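Local coordinates for hypothetical protein yfcE (Escherichia coli, PDB 1SU1) that is of unknown function but belongs to the calcineurin-like phosphoesterase superfamily and carries two zinc sites in each chain of a four-chain assembly, at residues A[81-95]-A[105-117]. Residues are numbered along the deposited sequence; the frame is centred on the assembly and turned at random.
Sequences VERLNEVAHKVIAVR and MLLHFPITAPWQQ. Unlike the reference sequence in segment 81-95: Val81 (reference Ala).
Phe109 lays its ring between the end of helix 77-85 and strand 91-93. Its CB lies by Ala88 O. CG takes the position between backbone N and carbonyl carbon (chi1 51°), and the ring then reaches Val91, whose CG1 makes a CH-pi contact over one face, offset toward the rim. Phe109 CD2 is 3.4 Å from Val91 CG1, and CZ also lies near this methyl. CD1 passes Ala88. CE1 meets Leu84 CB at the ring edge, and CE2 meets Ala93 CB there.

Beside it, Asn85 stacks its amide on the His108 ring, planes 17° apart. Asn85 ND2 donates to Leu106 O (3.1 Å) and Asn85 OD1 accepts from His108 N (2.6 Å), where helix 101-106 ends.

At the far end Arg95 N donates to Ala113 O (2.9 Å). Arg95 NH1 reaches Thr112 O at 2.8 Å, in the guanidinium plane, while Arg95 NE forms a salt bridge with Glu101 of the third subunit. One water links Ala93 N to Pro110 O.

Residues 107-114 pack on helix 77-85 and strand 91-93, then lead into strand 115-119, joining the fold's two sheets. Aliphatic groups pack a buried ring, while Asn85 and Arg95 satisfy loop backbone atoms and fix its path at either end.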
loop_
_atom_site.group_PDB
_atom_site.type_symbol
_atom_site.label_atom_id
_atom_site.label_comp_id
_atom_site.label_asym_id
_atom_site.label_seq_id
_atom_site.Cartn_x
_atom_site.Cartn_y
_atom_site.Cartn_z
ATOM N N VAL A 81 22.804 -8.968 5.147
ATOM C CA VAL A 81 21.680 -9.898 5.042
ATOM C C VAL A 81 21.985 -11.248 5.692
ATOM O O VAL A 81 21.203 -11.745 6.510
ATOM C CB VAL A 81 21.290 -10.136 3.554
ATOM C CG1 VAL A 81 20.269 -11.251 3.449
ATOM C CG2 VAL A 81 20.745 -8.860 2.958
ATOM N N GLU A 82 23.107 -11.849 5.304
ATOM C CA GLU A 82 23.530 -13.138 5.857
ATOM C C GLU A 82 23.605 -13.065 7.379
ATOM O O GLU A 82 23.157 -13.975 8.080
ATOM C CB GLU A 82 24.919 -13.531 5.329
ATOM C CG GLU A 82 24.945 -14.229 3.987
ATOM C CD GLU A 82 26.373 -14.419 3.463
ATOM O OE1 GLU A 82 27.241 -14.877 4.246
ATOM O OE2 GLU A 82 26.625 -14.117 2.269
ATOM N N ARG A 83 24.180 -11.977 7.882
ATOM C CA ARG A 83 24.342 -11.797 9.321
ATOM C C ARG A 83 23.027 -11.591 10.079
ATOM O O ARG A 83 22.821 -12.181 11.145
ATOM C CB ARG A 83 25.300 -10.634 9.589
ATOM C CG ARG A 83 26.769 -10.938 9.229
ATOM C CD ARG A 83 27.365 -12.010 10.148
ATOM N NE ARG A 83 28.826 -11.961 10.198
ATOM C CZ ARG A 83 29.638 -12.573 9.339
ATOM N NH1 ARG A 83 29.141 -13.299 8.348
ATOM N NH2 ARG A 83 30.953 -12.455 9.468
ATOM N N LEU A 84 22.125 -10.766 9.547
ATOM C CA LEU A 84 20.853 -10.566 10.241
ATOM C C LEU A 84 20.012 -11.845 10.244
ATOM O O LEU A 84 19.303 -12.121 11.208
ATOM C CB LEU A 84 20.066 -9.407 9.615
ATOM C CG LEU A 84 20.664 -8.013 9.838
ATOM C CD1 LEU A 84 19.864 -6.973 9.086
ATOM C CD2 LEU A 84 20.687 -7.699 11.334
ATOM N N ASN A 85 20.117 -12.650 9.191
ATOM C CA ASN A 85 19.340 -13.885 9.134
ATOM C C ASN A 85 19.730 -14.951 10.151
ATOM O O ASN A 85 18.936 -15.856 10.444
ATOM C CB ASN A 85 19.371 -14.476 7.718
ATOM C CG ASN A 85 18.435 -13.726 6.762
ATOM O OD1 ASN A 85 17.468 -13.096 7.201
ATOM N ND2 ASN A 85 18.718 -13.793 5.467
ATOM N N GLU A 86 20.943 -14.858 10.695
ATOM C CA GLU A 86 21.376 -15.839 11.692
ATOM C C GLU A 86 20.511 -15.727 12.946
ATOM O O GLU A 86 20.372 -16.688 13.703
ATOM C CB GLU A 86 22.862 -15.641 12.041
ATOM C CG GLU A 86 23.820 -16.151 10.956
ATOM C CD GLU A 86 25.267 -15.678 11.139
ATOM O OE1 GLU A 86 26.101 -15.985 10.258
ATOM O OE2 GLU A 86 25.574 -15.003 12.148
ATOM N N VAL A 87 19.904 -14.562 13.155
ATOM C CA VAL A 87 19.065 -14.368 14.332
ATOM C C VAL A 87 17.605 -13.994 13.973
ATOM O O VAL A 87 16.868 -13.426 14.785
ATOM C CB VAL A 87 19.712 -13.291 15.266
ATOM C CG1 VAL A 87 19.551 -11.897 14.679
ATOM C CG2 VAL A 87 19.125 -13.385 16.657
ATOM N N ALA A 88 17.194 -14.347 12.755
ATOM C CA ALA A 88 15.850 -14.051 12.250
ATOM C C ALA A 88 14.718 -14.338 13.239
ATOM O O ALA A 88 13.831 -13.507 13.434
ATOM C CB ALA A 88 15.604 -14.819 10.940
ATOM N N HIS A 89 14.756 -15.508 13.867
ATOM C CA HIS A 89 13.723 -15.903 14.818
ATOM C C HIS A 89 13.569 -15.004 16.045
ATOM O O HIS A 89 12.654 -15.201 16.850
ATOM C CB HIS A 89 13.961 -17.348 15.270
ATOM C CG HIS A 89 15.301 -17.574 15.901
ATOM N ND1 HIS A 89 16.486 -17.318 15.242
ATOM C CD2 HIS A 89 15.644 -18.034 17.127
ATOM C CE1 HIS A 89 17.500 -17.608 16.038
ATOM N NE2 HIS A 89 17.018 -18.045 17.187
ATOM N N LYS A 90 14.436 -14.011 16.198
ATOM C CA LYS A 90 14.327 -13.127 17.354
ATOM C C LYS A 90 14.194 -11.655 16.996
ATOM O O LYS A 90 14.325 -10.784 17.859
ATOM C CB LYS A 90 15.517 -13.332 18.294
ATOM C CG LYS A 90 15.472 -14.670 19.022
ATOM C CD LYS A 90 16.608 -14.824 19.999
ATOM C CE LYS A 90 16.418 -16.064 20.853
ATOM N NZ LYS A 90 17.577 -16.301 21.762
ATOM N N VAL A 91 13.928 -11.377 15.725
ATOM C CA VAL A 91 13.776 -9.999 15.279
ATOM C C VAL A 91 12.312 -9.566 15.142
ATOM O O VAL A 91 11.462 -10.336 14.688
ATOM C CB VAL A 91 14.457 -9.771 13.911
ATOM C CG1 VAL A 91 14.224 -8.333 13.444
ATOM C CG2 VAL A 91 15.955 -10.048 14.016
ATOM N N ILE A 92 12.053 -8.328 15.555
ATOM C CA ILE A 92 10.752 -7.673 15.467
ATOM C C ILE A 92 11.104 -6.365 14.746
ATOM O O ILE A 92 11.805 -5.524 15.307
ATOM C CB ILE A 92 10.175 -7.304 16.861
ATOM C CG1 ILE A 92 9.945 -8.558 17.710
ATOM C CG2 ILE A 92 8.872 -6.523 16.688
ATOM C CD1 ILE A 92 8.939 -9.530 17.139
ATOM N N ALA A 93 10.637 -6.187 13.514
ATOM C CA ALA A 93 10.961 -4.974 12.761
ATOM C C ALA A 93 9.755 -4.205 12.202
ATOM O O ALA A 93 8.643 -4.720 12.157
ATOM C CB ALA A 93 11.907 -5.343 11.612
ATOM N N VAL A 94 9.994 -2.961 11.794
ATOM C CA VAL A 94 8.971 -2.115 11.182
ATOM C C VAL A 94 9.599 -1.452 9.956
ATOM O O VAL A 94 10.796 -1.137 9.948
ATOM C CB VAL A 94 8.421 -1.022 12.143
ATOM C CG1 VAL A 94 7.565 -1.667 13.222
ATOM C CG2 VAL A 94 9.568 -0.226 12.768
ATOM N N ARG A 95 8.775 -1.241 8.931
ATOM C CA ARG A 95 9.195 -0.673 7.653
ATOM C C ARG A 95 9.704 0.765 7.654
ATOM O O ARG A 95 9.051 1.664 8.190
ATOM C CB ARG A 95 8.038 -0.793 6.640
ATOM C CG ARG A 95 8.455 -0.621 5.189
ATOM C CD ARG A 95 7.265 -0.718 4.234
ATOM N NE ARG A 95 6.438 0.490 4.224
ATOM C CZ ARG A 95 5.195 0.556 4.701
ATOM N NH1 ARG A 95 4.627 -0.515 5.237
ATOM N NH2 ARG A 95 4.514 1.694 4.629
ATOM N N MET A 105 12.545 -9.933 0.400
ATOM C CA MET A 105 12.812 -11.259 -0.161
ATOM C C MET A 105 14.185 -11.805 0.292
ATOM O O MET A 105 14.401 -13.022 0.244
ATOM C CB MET A 105 12.721 -11.244 -1.693
ATOM C CG MET A 105 12.411 -12.586 -2.332
ATOM S SD MET A 105 13.260 -12.844 -3.909
ATOM C CE MET A 105 13.142 -14.623 -4.070
ATOM N N LEU A 106 15.073 -10.919 0.734
ATOM C CA LEU A 106 16.396 -11.338 1.199
ATOM C C LEU A 106 16.409 -11.682 2.689
ATOM O O LEU A 106 16.985 -12.693 3.089
ATOM C CB LEU A 106 17.431 -10.244 0.919
ATOM C CG LEU A 106 17.844 -10.047 -0.541
ATOM C CD1 LEU A 106 18.906 -8.962 -0.638
ATOM C CD2 LEU A 106 18.379 -11.352 -1.101
ATOM N N LEU A 107 15.754 -10.848 3.496
ATOM C CA LEU A 107 15.686 -11.036 4.941
ATOM C C LEU A 107 14.626 -12.054 5.364
ATOM O O LEU A 107 13.502 -12.050 4.855
ATOM C CB LEU A 107 15.438 -9.681 5.613
ATOM C CG LEU A 107 16.502 -8.630 5.263
ATOM C CD1 LEU A 107 16.041 -7.240 5.708
ATOM C CD2 LEU A 107 17.823 -9.003 5.951
ATOM N N HIS A 108 14.988 -12.921 6.310
ATOM C CA HIS A 108 14.095 -13.976 6.773
ATOM C C HIS A 108 13.183 -13.672 7.950
ATOM O O HIS A 108 12.777 -14.577 8.680
ATOM C CB HIS A 108 14.903 -15.235 7.066
ATOM C CG HIS A 108 15.626 -15.767 5.870
ATOM N ND1 HIS A 108 16.476 -16.847 5.933
ATOM C CD2 HIS A 108 15.620 -15.364 4.578
ATOM C CE1 HIS A 108 16.968 -17.089 4.728
ATOM N NE2 HIS A 108 16.464 -16.202 3.889
ATOM N N PHE A 109 12.872 -12.398 8.142
ATOM C CA PHE A 109 11.955 -11.985 9.192
ATOM C C PHE A 109 11.085 -10.885 8.567
ATOM O O PHE A 109 11.519 -10.191 7.644
ATOM C CB PHE A 109 12.707 -11.474 10.440
ATOM C CG PHE A 109 13.744 -10.421 10.152
ATOM C CD1 PHE A 109 15.040 -10.777 9.791
ATOM C CD2 PHE A 109 13.418 -9.075 10.225
ATOM C CE1 PHE A 109 15.996 -9.807 9.526
ATOM C CE2 PHE A 109 14.373 -8.094 9.960
ATOM C CZ PHE A 109 15.660 -8.464 9.605
ATOM N N PRO A 110 9.840 -10.727 9.048
ATOM C CA PRO A 110 8.887 -9.722 8.543
ATOM C C PRO A 110 9.324 -8.273 8.742
ATOM O O PRO A 110 9.526 -7.837 9.872
ATOM C CB PRO A 110 7.604 -10.017 9.330
ATOM C CG PRO A 110 7.775 -11.444 9.786
ATOM C CD PRO A 110 9.235 -11.530 10.126
ATOM N N ILE A 111 9.444 -7.519 7.656
ATOM C CA ILE A 111 9.838 -6.114 7.760
ATOM C C ILE A 111 8.841 -5.122 7.126
ATOM O O ILE A 111 9.100 -3.916 7.110
ATOM C CB ILE A 111 11.209 -5.868 7.088
ATOM C CG1 ILE A 111 11.132 -6.250 5.607
ATOM C CG2 ILE A 111 12.292 -6.700 7.782
ATOM C CD1 ILE A 111 12.187 -5.598 4.753
ATOM N N THR A 112 7.713 -5.615 6.611
ATOM C CA THR A 112 6.735 -4.736 5.957
ATOM C C THR A 112 5.733 -3.988 6.841
ATOM O O THR A 112 5.189 -2.966 6.420
ATOM C CB THR A 112 5.942 -5.497 4.853
ATOM O OG1 THR A 112 5.323 -6.663 5.408
ATOM C CG2 THR A 112 6.880 -5.918 3.722
ATOM N N ALA A 113 5.483 -4.477 8.050
ATOM C CA ALA A 113 4.543 -3.806 8.950
ATOM C C ALA A 113 4.963 -2.357 9.218
ATOM O O ALA A 113 6.122 -2.093 9.537
ATOM C CB ALA A 113 4.435 -4.575 10.265
ATOM N N PRO A 114 4.020 -1.399 9.102
ATOM C CA PRO A 114 4.317 0.021 9.332
ATOM C C PRO A 114 4.453 0.410 10.809
ATOM O O PRO A 114 5.015 1.457 11.135
ATOM C CB PRO A 114 3.150 0.728 8.631
ATOM C CG PRO A 114 2.009 -0.194 8.899
ATOM C CD PRO A 114 2.623 -1.575 8.656
ATOM N N TRP A 115 3.906 -0.425 11.689
ATOM C CA TRP A 115 3.972 -0.219 13.131
ATOM C C TRP A 115 3.617 -1.513 13.848
ATOM O O TRP A 115 3.043 -2.420 13.246
ATOM C CB TRP A 115 3.033 0.915 13.583
ATOM C CG TRP A 115 1.668 0.902 12.940
ATOM C CD1 TRP A 115 0.634 0.031 13.194
ATOM C CD2 TRP A 115 1.227 1.744 11.867
ATOM N NE1 TRP A 115 -0.416 0.280 12.343
ATOM C CE2 TRP A 115 -0.085 1.327 11.521
ATOM C CE3 TRP A 115 1.806 2.818 11.173
ATOM C CZ2 TRP A 115 -0.818 1.932 10.489
ATOM C CZ3 TRP A 115 1.076 3.425 10.147
ATOM C CH2 TRP A 115 -0.229 2.980 9.821
ATOM N N GLN A 116 4.004 -1.610 15.117
ATOM C CA GLN A 116 3.718 -2.776 15.949
ATOM C C GLN A 116 3.696 -2.280 17.392
ATOM O O GLN A 116 4.018 -1.115 17.651
ATOM C CB GLN A 116 4.752 -3.892 15.731
ATOM C CG GLN A 116 4.790 -4.388 14.283
ATOM C CD GLN A 116 5.413 -5.764 14.103
ATOM O OE1 GLN A 116 4.891 -6.765 14.590
ATOM N NE2 GLN A 116 6.533 -5.819 13.386
ATOM N N GLN A 117 3.309 -3.137 18.331
ATOM C CA GLN A 117 3.188 -2.698 19.722
ATOM C C GLN A 117 3.823 -3.575 20.792
ATOM O O GLN A 117 3.975 -4.787 20.627
ATOM C CB GLN A 117 1.706 -2.590 20.104
ATOM C CG GLN A 117 0.798 -2.033 19.040
ATOM C CD GLN A 117 0.864 -0.542 18.964
ATOM O OE1 GLN A 117 0.759 0.144 19.979
ATOM N NE2 GLN A 117 1.026 -0.018 17.754
HETATM O O HOH W 1 17.390 -17.641 8.775
HETATM O O HOH W 2 8.586 -8.201 12.626
HETATM O O HOH W 3 7.536 -5.831 9.870
HETATM O O HOH W 4 7.329 2.560 9.867
#